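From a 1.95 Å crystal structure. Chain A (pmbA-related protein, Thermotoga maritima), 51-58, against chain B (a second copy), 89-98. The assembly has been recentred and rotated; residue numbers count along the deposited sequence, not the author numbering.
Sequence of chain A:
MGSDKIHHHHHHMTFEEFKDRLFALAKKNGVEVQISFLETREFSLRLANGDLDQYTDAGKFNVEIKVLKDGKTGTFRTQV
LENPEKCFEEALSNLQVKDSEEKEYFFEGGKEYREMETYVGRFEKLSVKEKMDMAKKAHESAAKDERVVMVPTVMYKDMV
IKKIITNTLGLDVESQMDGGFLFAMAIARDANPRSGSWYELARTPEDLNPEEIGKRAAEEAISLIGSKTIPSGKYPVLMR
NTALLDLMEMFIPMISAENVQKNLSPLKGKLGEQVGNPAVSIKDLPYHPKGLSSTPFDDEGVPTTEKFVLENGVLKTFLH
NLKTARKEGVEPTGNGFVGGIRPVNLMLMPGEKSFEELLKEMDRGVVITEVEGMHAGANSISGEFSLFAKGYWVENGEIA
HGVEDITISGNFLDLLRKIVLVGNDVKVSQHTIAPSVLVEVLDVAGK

Chain A (51-58) DLDQYTDA
Chain B 89-98: EEALSNLQVK

What backbones meet here? Chain A 51-58 is an extended strand, while chain B continues a helix begun earlier in the chain, and helical phi/psi persist through B:Val97. The chains run in opposing order: A:Asp57 CA lies 8.5 Å from B:Asn94 CA, and A:Leu52 CA lies 5.4 Å from B:Lys98 CA. A:Leu52, A:Tyr55 and A:Asp57 aim CA-to-CB toward chain B; A:Asp53, A:Gln54, A:Thr56 and A:Ala58 aim away. Together the stretches bury 342 Å².

How can B:Glu90 approach another acid? Its side chain (chi1 t, chi2 p, chi3 5°) places OE2 2.4 Å from A:Asp57 OD2, with A:Asp57 at chi1 t and chi2 1°. Two carboxylate oxygens this close would repel if both were charged, so one group probably holds a proton. Behind this contact the helix turns on B:Ser93 N to B:Glu89 O, 2.9 Å, and B:Ser93 OG (chi1 p) donates to B:Glu90 O at 2.5 Å.

What does B:Asn94 add? With chi1 m and chi2 -20°, its ND2 donates to A:Asp57 OD2 at 2.9 Å and a nearly straight 163°, so the amide supplies A:Asp57 with an N-H donor. Water 1 sits between the two residues, its O 2.9 Å from A:Asp57 OD2 and 2.6 Å from B:Asn94 OD1. B:Asn94 CB packs 3.8 Å from A:Tyr55 OH.

How does the contact close at B:Val97 and B:Lys98? B:Val97 N bonds to B:Asn94 O at 3.0 Å, and its side chain, chi1 t, sets CB over one face of the A:Tyr55 ring (chi1 p, chi2 -81°). This apolar contact brings B:Val97 CG1 to 4.0 Å from A:Tyr55 CD1. Beyond it, A:Leu52 CB lies 3.5 Å from B:Val97 O, and A:Leu52 O lies 3.4 Å from B:Lys98 CB; the side chains of A:Leu52 and B:Lys98 are modelled only to CB.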

# COMPACT_ATOMS: atom_id res chain seq x y z
N ASP A 51 17.63 10.12 -15.52
CA ASP A 51 16.59 11.01 -15.98
C ASP A 51 15.54 11.28 -14.92
O ASP A 51 14.97 10.36 -14.32
CB ASP A 51 15.91 10.46 -17.23
CG ASP A 51 16.74 10.67 -18.50
OD1 ASP A 51 17.98 10.54 -18.46
OD2 ASP A 51 16.12 10.95 -19.56
N LEU A 52 15.26 12.56 -14.71
CA LEU A 52 14.23 12.99 -13.80
C LEU A 52 12.90 12.59 -14.35
O LEU A 52 12.37 13.27 -15.21
CB LEU A 52 14.26 14.52 -13.63
N ASP A 53 12.34 11.51 -13.82
CA ASP A 53 11.17 10.86 -14.42
C ASP A 53 9.90 11.08 -13.62
O ASP A 53 8.82 10.70 -14.09
CB ASP A 53 11.40 9.34 -14.50
CG ASP A 53 11.38 8.68 -13.11
OD1 ASP A 53 12.38 8.76 -12.39
OD2 ASP A 53 10.36 8.08 -12.73
N GLN A 54 9.99 11.63 -12.42
CA GLN A 54 8.85 11.63 -11.49
C GLN A 54 9.09 12.59 -10.31
O GLN A 54 10.18 12.65 -9.79
CB GLN A 54 8.64 10.21 -10.97
CG GLN A 54 7.42 9.97 -10.10
CD GLN A 54 7.39 8.53 -9.56
OE1 GLN A 54 7.58 8.28 -8.35
NE2 GLN A 54 7.16 7.57 -10.47
N TYR A 55 8.08 13.36 -9.91
CA TYR A 55 8.23 14.21 -8.72
C TYR A 55 6.88 14.47 -8.19
O TYR A 55 5.92 14.34 -8.92
CB TYR A 55 8.93 15.55 -9.07
CG TYR A 55 8.10 16.53 -9.85
CD1 TYR A 55 7.96 16.41 -11.25
CD2 TYR A 55 7.46 17.59 -9.23
CE1 TYR A 55 7.20 17.30 -11.97
CE2 TYR A 55 6.68 18.50 -9.97
CZ TYR A 55 6.56 18.35 -11.32
OH TYR A 55 5.79 19.21 -12.06
N THR A 56 6.83 14.89 -6.95
CA THR A 56 5.58 15.31 -6.33
C THR A 56 5.89 16.58 -5.56
O THR A 56 6.94 16.69 -4.91
CB THR A 56 5.10 14.22 -5.32
OG1 THR A 56 4.86 12.99 -6.02
CG2 THR A 56 3.84 14.65 -4.61
N ASP A 57 4.96 17.51 -5.63
CA ASP A 57 4.98 18.71 -4.80
C ASP A 57 3.58 18.87 -4.29
O ASP A 57 2.71 19.24 -5.03
CB ASP A 57 5.36 19.91 -5.66
CG ASP A 57 5.69 21.15 -4.84
OD1 ASP A 57 5.63 21.11 -3.61
OD2 ASP A 57 6.07 22.16 -5.47
N ALA A 58 3.36 18.57 -3.02
CA ALA A 58 1.97 18.53 -2.49
C ALA A 58 1.82 19.07 -1.11
O ALA A 58 2.71 18.89 -0.24
CB ALA A 58 1.45 17.10 -2.52
N GLU B 89 2.33 30.04 -8.93
CA GLU B 89 3.77 30.28 -8.86
C GLU B 89 4.56 29.02 -8.54
O GLU B 89 5.67 28.83 -9.04
CB GLU B 89 4.07 31.34 -7.82
CG GLU B 89 3.60 32.73 -8.28
CD GLU B 89 3.42 33.73 -7.13
OE1 GLU B 89 3.65 33.38 -5.93
OE2 GLU B 89 3.06 34.89 -7.44
N GLU B 90 3.99 28.18 -7.67
CA GLU B 90 4.64 26.95 -7.26
C GLU B 90 4.66 26.01 -8.45
O GLU B 90 5.70 25.43 -8.76
CB GLU B 90 3.92 26.33 -6.07
CG GLU B 90 4.52 25.07 -5.56
CD GLU B 90 5.71 25.27 -4.68
OE1 GLU B 90 6.05 26.44 -4.36
OE2 GLU B 90 6.36 24.25 -4.32
N ALA B 91 3.53 25.87 -9.15
CA ALA B 91 3.48 24.99 -10.34
C ALA B 91 4.44 25.49 -11.39
O ALA B 91 5.21 24.71 -12.00
CB ALA B 91 2.10 24.87 -10.87
N LEU B 92 4.45 26.80 -11.58
CA LEU B 92 5.35 27.44 -12.53
C LEU B 92 6.83 27.19 -12.19
O LEU B 92 7.64 26.93 -13.11
CB LEU B 92 5.02 28.93 -12.59
CG LEU B 92 5.38 29.70 -13.86
CD1 LEU B 92 4.37 29.44 -14.93
CD2 LEU B 92 5.45 31.18 -13.55
N SER B 93 7.21 27.24 -10.91
CA SER B 93 8.61 27.00 -10.55
C SER B 93 9.05 25.53 -10.82
O SER B 93 10.22 25.21 -10.90
CB SER B 93 8.81 27.32 -9.06
OG SER B 93 7.98 26.41 -8.33
N ASN B 94 8.07 24.64 -10.91
CA ASN B 94 8.33 23.25 -11.13
C ASN B 94 8.57 22.89 -12.61
O ASN B 94 9.01 21.80 -12.91
CB ASN B 94 7.23 22.41 -10.52
CG ASN B 94 7.36 22.33 -8.99
OD1 ASN B 94 8.44 22.60 -8.44
ND2 ASN B 94 6.27 21.95 -8.32
N LEU B 95 8.37 23.86 -13.50
CA LEU B 95 8.65 23.65 -14.92
C LEU B 95 10.12 23.22 -15.19
O LEU B 95 10.39 22.46 -16.12
CB LEU B 95 8.29 24.91 -15.71
CG LEU B 95 6.80 25.08 -16.02
CD1 LEU B 95 6.63 26.55 -16.49
CD2 LEU B 95 6.31 24.07 -17.06
N GLN B 96 11.02 23.66 -14.34
CA GLN B 96 12.43 23.26 -14.35
C GLN B 96 12.77 21.81 -14.09
O GLN B 96 13.92 21.44 -14.23
CB GLN B 96 13.19 23.93 -13.22
CG GLN B 96 12.79 25.28 -12.79
CD GLN B 96 13.31 25.60 -11.39
OE1 GLN B 96 12.56 26.08 -10.52
NE2 GLN B 96 14.59 25.34 -11.17
N VAL B 97 11.83 21.00 -13.62
CA VAL B 97 12.22 19.75 -12.98
C VAL B 97 12.63 18.61 -13.95
O VAL B 97 13.61 17.94 -13.69
CB VAL B 97 11.19 19.30 -11.95
CG1 VAL B 97 11.61 17.98 -11.32
CG2 VAL B 97 11.09 20.36 -10.86
N LYS B 98 11.92 18.39 -15.06
CA LYS B 98 12.46 17.51 -16.12
C LYS B 98 12.78 18.27 -17.38
O LYS B 98 13.59 19.19 -17.36
CB LYS B 98 11.50 16.36 -16.43
O HOH W 1 8.59 23.45 -5.96